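Local coordinates for Sm domain-containing protein (Pyrococcus furiosus, PDB 1YCY), which is of unknown function but has an Sm-type domain and, as in other members of that family, may bind RNA, at residues K12-H17 / N65-L70; I41-V46 / M57-E62. One frame throughout, in Å; residues are numbered along the deposited sequence.

How the contacts relate
From the N terminus, helix 6-14 runs into the turn before strand 18-23, and contact 1 sets the end of this helix and the turn (12-17) on the last strand, 64-69. The loop it closes takes in the strands between. Nested within that loop, contact 2 (41-46 with 57-62) pairs strands 40-48 and 51-60 as a hairpin. Its second segment then leads almost directly into 65-70, and the two centres lie about 11 Å apart. Within the chain, strands 51-60 and 64-69 form opposite edges of the five-stranded antiparallel sheet. Each edge is continued by a strand of a different neighbouring subunit, consistent with the side-by-side assembly of Sm proteins.

Contact 1: K12-H17 / N65-L70; sequences KEWKGH and NWIMLL
The carbonyl oxygen of Trp14 takes two bonds from His17: its backbone N lies 2.9 Å from Trp14 O, and ND1 of its ring adds a weak bond at 3.2 Å. Gly16, with positive phi, sits inside this turn, which leads from the N-terminal helix of the Sm fold into the first strand of its sheet. Trp14, the last helical residue, and His17 both meet Leu69 near the end of the last strand, Trp14 by its indole and His17 by its CB.

Trp14 CG lies beside its own backbone N (chi1 -68°), and chi2 of 15° turns one face of the indole to Leu69. Leu69 CB stands over the centre of the six-membered ring, 3.4 Å from its centroid and only 2° off the normal, a CH-pi contact. Leu69 CG is anti to the backbone N, and CD2 lies over the five-membered half of the same face, 3.6 Å from Trp14 CD1. The far end of the indole reaches the strand backbone: Ile67 O is near the ring plane at its edge, 3.6 Å from Trp14 CZ3. Ile67 CG2 adds an apolar touch on that same CZ3, at 4.0 Å.

Trp14 NE1 is hydrogen-bonded to Gln56 OE1 of a neighbouring subunit, whose Met57 also packs on the indole. An alanine in place of Trp14 would probably leave a gap beside Leu69 and deprive that Gln56 of its indole donor. Leu69's other methyl turns to the histidine, CD1 lying 3.8 Å from His17 CB.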
ATOM      1  N   LYS A  12      15.463  34.098   4.293  1.00 59.29           N
ATOM      2  CA  LYS A  12      16.009  35.391   3.914  1.00 59.43           C
ATOM      3  C   LYS A  12      17.307  35.156   3.138  1.00 61.93           C
ATOM      4  O   LYS A  12      17.456  35.635   2.025  1.00 65.74           O
ATOM      5  CB  LYS A  12      16.273  36.262   5.145  1.00 58.37           C
ATOM      6  CG  LYS A  12      15.022  36.737   5.894  1.00 56.99           C
ATOM      7  N   GLU A  13      18.215  34.368   3.705  1.00 62.77           N
ATOM      8  CA  GLU A  13      19.494  34.065   3.062  1.00 64.19           C
ATOM      9  C   GLU A  13      19.381  33.398   1.697  1.00 63.83           C
ATOM     10  O   GLU A  13      20.243  33.592   0.855  1.00 63.78           O
ATOM     11  CB  GLU A  13      20.344  33.150   3.954  1.00 65.77           C
ATOM     12  CG  GLU A  13      20.792  33.756   5.287  1.00 68.01           C
ATOM     13  CD  GLU A  13      21.314  32.699   6.271  1.00 69.05           C
ATOM     14  OE1 GLU A  13      21.187  32.909   7.497  1.00 71.18           O
ATOM     15  OE2 GLU A  13      21.845  31.655   5.819  1.00 72.03           O
ATOM     16  N   TRP A  14      18.352  32.577   1.489  1.00 66.50           N
ATOM     17  CA  TRP A  14      18.260  31.747   0.259  1.00 67.85           C
ATOM     18  C   TRP A  14      17.424  32.393  -0.830  1.00 65.72           C
ATOM     19  O   TRP A  14      17.390  31.884  -1.960  1.00 63.37           O
ATOM     20  CB  TRP A  14      17.649  30.372   0.556  1.00 71.55           C
ATOM     21  CG  TRP A  14      18.473  29.451   1.388  1.00 72.24           C
ATOM     22  CD1 TRP A  14      19.557  29.766   2.143  1.00 72.27           C
ATOM     23  CD2 TRP A  14      18.239  28.054   1.583  1.00 73.31           C
ATOM     24  NE1 TRP A  14      20.031  28.652   2.780  1.00 72.63           N
ATOM     25  CE2 TRP A  14      19.236  27.583   2.457  1.00 73.66           C
ATOM     26  CE3 TRP A  14      17.283  27.152   1.099  1.00 72.78           C
ATOM     27  CZ2 TRP A  14      19.307  26.242   2.865  1.00 73.00           C
ATOM     28  CZ3 TRP A  14      17.360  25.818   1.496  1.00 72.54           C
ATOM     29  CH2 TRP A  14      18.362  25.379   2.370  1.00 72.50           C
ATOM     30  N   LYS A  15      16.726  33.484  -0.483  1.00 64.49           N
ATOM     31  CA  LYS A  15      15.926  34.240  -1.457  1.00 63.40           C
ATOM     32  C   LYS A  15      16.826  34.724  -2.586  1.00 59.14           C
ATOM     33  O   LYS A  15      17.879  35.323  -2.356  1.00 57.93           O
ATOM     34  CB  LYS A  15      15.210  35.430  -0.807  1.00 64.12           C
ATOM     35  CG  LYS A  15      13.953  35.845  -1.564  1.00 66.57           C
ATOM     36  CD  LYS A  15      13.391  37.187  -1.100  1.00 67.39           C
ATOM     37  CE  LYS A  15      13.032  37.191   0.392  1.00 68.87           C
ATOM     38  NZ  LYS A  15      12.474  38.517   0.840  1.00 68.87           N
ATOM     39  N   GLY A  16      16.417  34.431  -3.804  1.00 55.63           N
ATOM     40  CA  GLY A  16      17.226  34.711  -4.956  1.00 54.96           C
ATOM     41  C   GLY A  16      17.719  33.438  -5.580  1.00 56.17           C
ATOM     42  O   GLY A  16      17.852  33.356  -6.807  1.00 56.74           O
ATOM     43  N   HIS A  17      17.975  32.427  -4.751  1.00 56.56           N
ATOM     44  CA  HIS A  17      18.716  31.264  -5.202  1.00 55.77           C
ATOM     45  C   HIS A  17      17.839  30.097  -5.548  1.00 54.07           C
ATOM     46  O   HIS A  17      16.740  29.928  -5.008  1.00 53.31           O
ATOM     47  CB  HIS A  17      19.738  30.861  -4.151  1.00 58.99           C
ATOM     48  CG  HIS A  17      20.616  31.995  -3.725  1.00 61.35           C
ATOM     49  ND1 HIS A  17      20.343  32.772  -2.616  1.00 62.45           N
ATOM     50  CD2 HIS A  17      21.727  32.521  -4.291  1.00 61.30           C
ATOM     51  CE1 HIS A  17      21.263  33.716  -2.507  1.00 62.28           C
ATOM     52  NE2 HIS A  17      22.114  33.583  -3.509  1.00 62.62           N
ATOM     53  N   ASN A  65       8.661  18.517   3.142  1.00 55.64           N
ATOM     54  CA  ASN A  65       9.584  17.633   3.840  1.00 56.21           C
ATOM     55  C   ASN A  65      10.885  18.343   4.146  1.00 55.91           C
ATOM     56  O   ASN A  65      11.264  18.517   5.315  1.00 55.27           O
ATOM     57  CB  ASN A  65       9.855  16.404   2.975  1.00 57.20           C
ATOM     58  CG  ASN A  65       8.668  15.497   2.904  1.00 56.82           C
ATOM     59  OD1 ASN A  65       8.031  15.334   1.867  1.00 56.64           O
ATOM     60  ND2 ASN A  65       8.343  14.920   4.025  1.00 57.33           N
ATOM     61  N   TRP A  66      11.550  18.778   3.082  1.00 54.67           N
ATOM     62  CA  TRP A  66      12.774  19.537   3.208  1.00 52.27           C
ATOM     63  C   TRP A  66      12.964  20.451   2.044  1.00 54.27           C
ATOM     64  O   TRP A  66      12.549  20.136   0.918  1.00 52.97           O
ATOM     65  CB  TRP A  66      13.973  18.608   3.262  1.00 46.92           C
ATOM     66  CG  TRP A  66      13.966  17.486   2.271  1.00 45.04           C
ATOM     67  CD1 TRP A  66      13.601  16.193   2.508  1.00 45.09           C
ATOM     68  CD2 TRP A  66      14.375  17.538   0.906  1.00 43.65           C
ATOM     69  NE1 TRP A  66      13.757  15.430   1.370  1.00 44.46           N
ATOM     70  CE2 TRP A  66      14.223  16.232   0.370  1.00 42.66           C
ATOM     71  CE3 TRP A  66      14.835  18.555   0.076  1.00 44.62           C
ATOM     72  CZ2 TRP A  66      14.524  15.923  -0.942  1.00 43.93           C
ATOM     73  CZ3 TRP A  66      15.141  18.242  -1.240  1.00 45.19           C
ATOM     74  CH2 TRP A  66      14.982  16.934  -1.736  1.00 44.92           C
ATOM     75  N   ILE A  67      13.623  21.577   2.318  1.00 57.58           N
ATOM     76  CA  ILE A  67      14.040  22.494   1.277  1.00 58.73           C
ATOM     77  C   ILE A  67      15.532  22.495   1.262  1.00 61.78           C
ATOM     78  O   ILE A  67      16.163  22.548   2.303  1.00 62.53           O
ATOM     79  CB  ILE A  67      13.551  23.930   1.504  1.00 57.11           C
ATOM     80  CG1 ILE A  67      12.067  23.964   1.886  1.00 56.43           C
ATOM     81  CG2 ILE A  67      13.771  24.745   0.228  1.00 57.76           C
ATOM     82  CD1 ILE A  67      11.636  25.250   2.568  1.00 55.87           C
HETATM   83  N   MSE A  68      16.095  22.459   0.073  1.00 67.19           N
HETATM   84  CA  MSE A  68      17.505  22.335  -0.067  1.00 74.68           C
HETATM   85  C   MSE A  68      18.058  23.321  -1.088  1.00 68.93           C
HETATM   86  O   MSE A  68      17.497  23.492  -2.158  1.00 67.48           O
HETATM   87  CB  MSE A  68      17.792  20.935  -0.490  1.00 79.01           C
HETATM   88  CG  MSE A  68      19.132  20.771  -1.082  1.00 86.76           C
HETATM   89 SE   MSE A  68      19.529  18.905  -1.239  1.00 98.99          SE
HETATM   90  CE  MSE A  68      18.357  18.443  -2.786  1.00 97.12           C
ATOM     91  N   LEU A  69      19.178  23.946  -0.741  1.00 65.92           N
ATOM     92  CA  LEU A  69      19.814  24.978  -1.559  1.00 62.40           C
ATOM     93  C   LEU A  69      20.911  24.381  -2.378  1.00 59.80           C
ATOM     94  O   LEU A  69      21.759  23.689  -1.862  1.00 61.95           O
ATOM     95  CB  LEU A  69      20.400  26.068  -0.666  1.00 62.78           C
ATOM     96  CG  LEU A  69      21.448  27.031  -1.231  1.00 62.92           C
ATOM     97  CD1 LEU A  69      21.013  27.625  -2.561  1.00 63.30           C
ATOM     98  CD2 LEU A  69      21.702  28.130  -0.197  1.00 62.46           C
ATOM     99  N   LEU A  70      20.907  24.677  -3.657  1.00 58.57           N
ATOM    100  CA  LEU A  70      21.862  24.099  -4.569  1.00 58.71           C
ATOM    101  C   LEU A  70      22.970  25.121  -4.899  1.00 59.97           C
ATOM    102  O   LEU A  70      23.312  25.353  -6.065  1.00 59.75           O
ATOM    103  CB  LEU A  70      21.115  23.644  -5.816  1.00 58.53           C
ATOM    104  CG  LEU A  70      19.773  22.967  -5.518  1.00 57.87           C
ATOM    105  CD1 LEU A  70      19.184  22.415  -6.782  1.00 57.89           C
ATOM    106  CD2 LEU A  70      19.955  21.853  -4.510  1.00 58.50           C
TER

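Contact 2: I41-V46 / M57-E62; sequences ILLKDV and MLIGLE
Ile59 leans on the neighbouring strand through most of its length. Its CB lies beside both Ile41 O and Ile41 CG1, and Ile59 CG1 is 3.8 Å from Ile41 O. Farther out, Ile59 CD1 reaches Ile41 CG1 at 4.0 Å and, two residues along the same face, Leu43 CD2 at 4.1 Å. A chi1 of 76° sets Ile41 CG1 between its backbone N and carbonyl carbon, beside Ile59 CD1. The branch anti to the carbonyl carbon, Ile41 CG2, comes 3.5 Å from Leu61 CD2, the two side chains crossing at about a right angle.

The two strands form an antiparallel beta hairpin of the Sm sheet, their short axes at 152°. Ile41-Ile59 and Leu43-Met57 are hydrogen-bonded pairs with the side chains on one face. Leu43 N donates to Met57 O at 2.8 Å in a nearly straight bond (169°). Ile59 N returns only a weak bond to Ile41 O.

Leu42 and Leu58, the non-hydrogen-bonded pair, point to the other face, where Val10 and Leu7 of a neighbouring subunit pack on them. Beyond the corner at Asp45, Val46 CG2 meets Met57 CB at 4.0 Å.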
ATOM      1  N   ILE A  41       5.662  29.270   0.531  1.00 51.89           N
ATOM      2  CA  ILE A  41       6.771  29.743  -0.292  1.00 51.87           C
ATOM      3  C   ILE A  41       6.435  29.823  -1.773  1.00 52.65           C
ATOM      4  O   ILE A  41       5.752  28.954  -2.344  1.00 51.29           O
ATOM      5  CB  ILE A  41       8.093  28.935  -0.119  1.00 51.36           C
ATOM      6  CG1 ILE A  41       8.046  27.589  -0.831  1.00 51.70           C
ATOM      7  CG2 ILE A  41       8.443  28.788   1.367  1.00 50.87           C
ATOM      8  CD1 ILE A  41       9.410  26.923  -0.885  1.00 52.56           C
ATOM      9  N   LEU A  42       6.953  30.882  -2.387  1.00 52.61           N
ATOM     10  CA  LEU A  42       6.701  31.173  -3.765  1.00 51.89           C
ATOM     11  C   LEU A  42       7.945  30.833  -4.525  1.00 50.78           C
ATOM     12  O   LEU A  42       9.004  31.358  -4.231  1.00 52.04           O
ATOM     13  CB  LEU A  42       6.367  32.656  -3.924  1.00 52.71           C
ATOM     14  CG  LEU A  42       6.238  33.213  -5.359  1.00 52.80           C
ATOM     15  CD1 LEU A  42       5.413  32.307  -6.299  1.00 52.20           C
ATOM     16  CD2 LEU A  42       5.657  34.623  -5.285  1.00 52.06           C
ATOM     17  N   LEU A  43       7.813  29.933  -5.483  1.00 50.86           N
ATOM     18  CA  LEU A  43       8.888  29.616  -6.403  1.00 52.51           C
ATOM     19  C   LEU A  43       8.634  30.253  -7.760  1.00 54.32           C
ATOM     20  O   LEU A  43       7.488  30.385  -8.196  1.00 53.88           O
ATOM     21  CB  LEU A  43       9.034  28.099  -6.583  1.00 53.53           C
ATOM     22  CG  LEU A  43      10.075  27.382  -5.725  1.00 53.37           C
ATOM     23  CD1 LEU A  43       9.961  27.836  -4.259  1.00 52.95           C
ATOM     24  CD2 LEU A  43       9.936  25.838  -5.907  1.00 52.22           C
ATOM     25  N   LYS A  44       9.733  30.621  -8.417  1.00 56.96           N
ATOM     26  CA  LYS A  44       9.751  31.257  -9.725  1.00 57.00           C
ATOM     27  C   LYS A  44      10.535  30.337 -10.661  1.00 57.58           C
ATOM     28  O   LYS A  44      11.492  29.706 -10.245  1.00 58.16           O
ATOM     29  CB  LYS A  44      10.425  32.642  -9.595  1.00 57.78           C
ATOM     30  CG  LYS A  44      10.562  33.495 -10.891  1.00 58.55           C
ATOM     31  CD  LYS A  44      11.377  34.800 -10.661  1.00 58.40           C
ATOM     32  N   ASP A  45      10.101  30.243 -11.912  1.00 60.96           N
ATOM     33  CA  ASP A  45      10.817  29.502 -12.960  1.00 63.72           C
ATOM     34  C   ASP A  45      11.094  28.083 -12.531  1.00 62.89           C
ATOM     35  O   ASP A  45      12.216  27.745 -12.170  1.00 64.86           O
ATOM     36  CB  ASP A  45      12.115  30.226 -13.350  1.00 67.28           C
ATOM     37  CG  ASP A  45      11.864  31.660 -13.871  1.00 70.74           C
ATOM     38  OD1 ASP A  45      10.873  31.867 -14.632  1.00 71.90           O
ATOM     39  OD2 ASP A  45      12.658  32.573 -13.509  1.00 71.68           O
ATOM     40  N   VAL A  46      10.053  27.256 -12.585  1.00 62.07           N
ATOM     41  CA  VAL A  46      10.075  25.919 -12.000  1.00 60.33           C
ATOM     42  C   VAL A  46      10.389  24.825 -13.036  1.00 61.31           C
ATOM     43  O   VAL A  46       9.770  24.771 -14.122  1.00 60.83           O
ATOM     44  CB  VAL A  46       8.738  25.624 -11.285  1.00 59.37           C
ATOM     45  CG1 VAL A  46       8.725  24.199 -10.742  1.00 59.09           C
ATOM     46  CG2 VAL A  46       8.492  26.660 -10.158  1.00 58.49           C
HETATM   47  N   MSE A  57       4.971  28.985  -8.572  1.00 68.19           N
HETATM   48  CA  MSE A  57       4.419  27.924  -7.741  1.00 72.07           C
HETATM   49  C   MSE A  57       4.280  28.320  -6.287  1.00 64.08           C
HETATM   50  O   MSE A  57       5.180  28.875  -5.688  1.00 61.73           O
HETATM   51  CB  MSE A  57       5.290  26.710  -7.830  1.00 77.46           C
HETATM   52  CG  MSE A  57       5.065  25.691  -6.727  1.00 82.67           C
HETATM   53 SE   MSE A  57       5.518  23.907  -7.437  1.00 93.00          SE
HETATM   54  CE  MSE A  57       6.078  22.837  -5.751  1.00 86.84           C
ATOM     55  N   LEU A  58       3.129  28.015  -5.724  1.00 60.11           N
ATOM     56  CA  LEU A  58       2.889  28.254  -4.322  1.00 57.96           C
ATOM     57  C   LEU A  58       2.909  26.938  -3.595  1.00 55.81           C
ATOM     58  O   LEU A  58       2.436  25.926  -4.121  1.00 55.79           O
ATOM     59  CB  LEU A  58       1.533  28.905  -4.116  1.00 57.79           C
ATOM     60  CG  LEU A  58       1.495  30.412  -3.915  1.00 57.06           C
ATOM     61  CD1 LEU A  58       0.044  30.866  -3.968  1.00 57.37           C
ATOM     62  CD2 LEU A  58       2.144  30.816  -2.603  1.00 56.74           C
ATOM     63  N   ILE A  59       3.453  26.954  -2.382  1.00 53.59           N
ATOM     64  CA  ILE A  59       3.585  25.740  -1.586  1.00 53.15           C
ATOM     65  C   ILE A  59       3.504  26.059  -0.122  1.00 52.92           C
ATOM     66  O   ILE A  59       4.136  26.995   0.346  1.00 52.67           O
ATOM     67  CB  ILE A  59       4.919  25.071  -1.794  1.00 53.47           C
ATOM     68  CG1 ILE A  59       5.415  25.278  -3.228  1.00 53.87           C
ATOM     69  CG2 ILE A  59       4.794  23.613  -1.464  1.00 54.01           C
ATOM     70  CD1 ILE A  59       6.803  24.848  -3.424  1.00 54.84           C
ATOM     71  N   GLY A  60       2.729  25.270   0.604  1.00 54.41           N
ATOM     72  CA  GLY A  60       2.515  25.515   2.029  1.00 55.13           C
ATOM     73  C   GLY A  60       3.614  24.853   2.815  1.00 55.80           C
ATOM     74  O   GLY A  60       4.054  23.760   2.485  1.00 55.30           O
ATOM     75  N   LEU A  61       4.074  25.513   3.855  1.00 57.35           N
ATOM     76  CA  LEU A  61       5.150  24.964   4.641  1.00 59.82           C
ATOM     77  C   LEU A  61       4.761  23.625   5.291  1.00 60.56           C
ATOM     78  O   LEU A  61       5.584  22.710   5.337  1.00 61.34           O
ATOM     79  CB  LEU A  61       5.615  26.002   5.666  1.00 61.31           C
ATOM     80  CG  LEU A  61       6.282  27.203   4.970  1.00 62.60           C
ATOM     81  CD1 LEU A  61       6.809  28.258   5.960  1.00 62.82           C
ATOM     82  CD2 LEU A  61       7.422  26.710   4.049  1.00 62.36           C
ATOM     83  N   GLU A  62       3.498  23.509   5.728  1.00 61.36           N
ATOM     84  CA  GLU A  62       2.945  22.279   6.336  1.00 59.07           C
ATOM     85  C   GLU A  62       3.315  21.009   5.596  1.00 57.95           C
ATOM     86  O   GLU A  62       3.691  20.033   6.219  1.00 62.77           O
ATOM     87  CB  GLU A  62       1.419  22.358   6.444  1.00 58.95           C
TER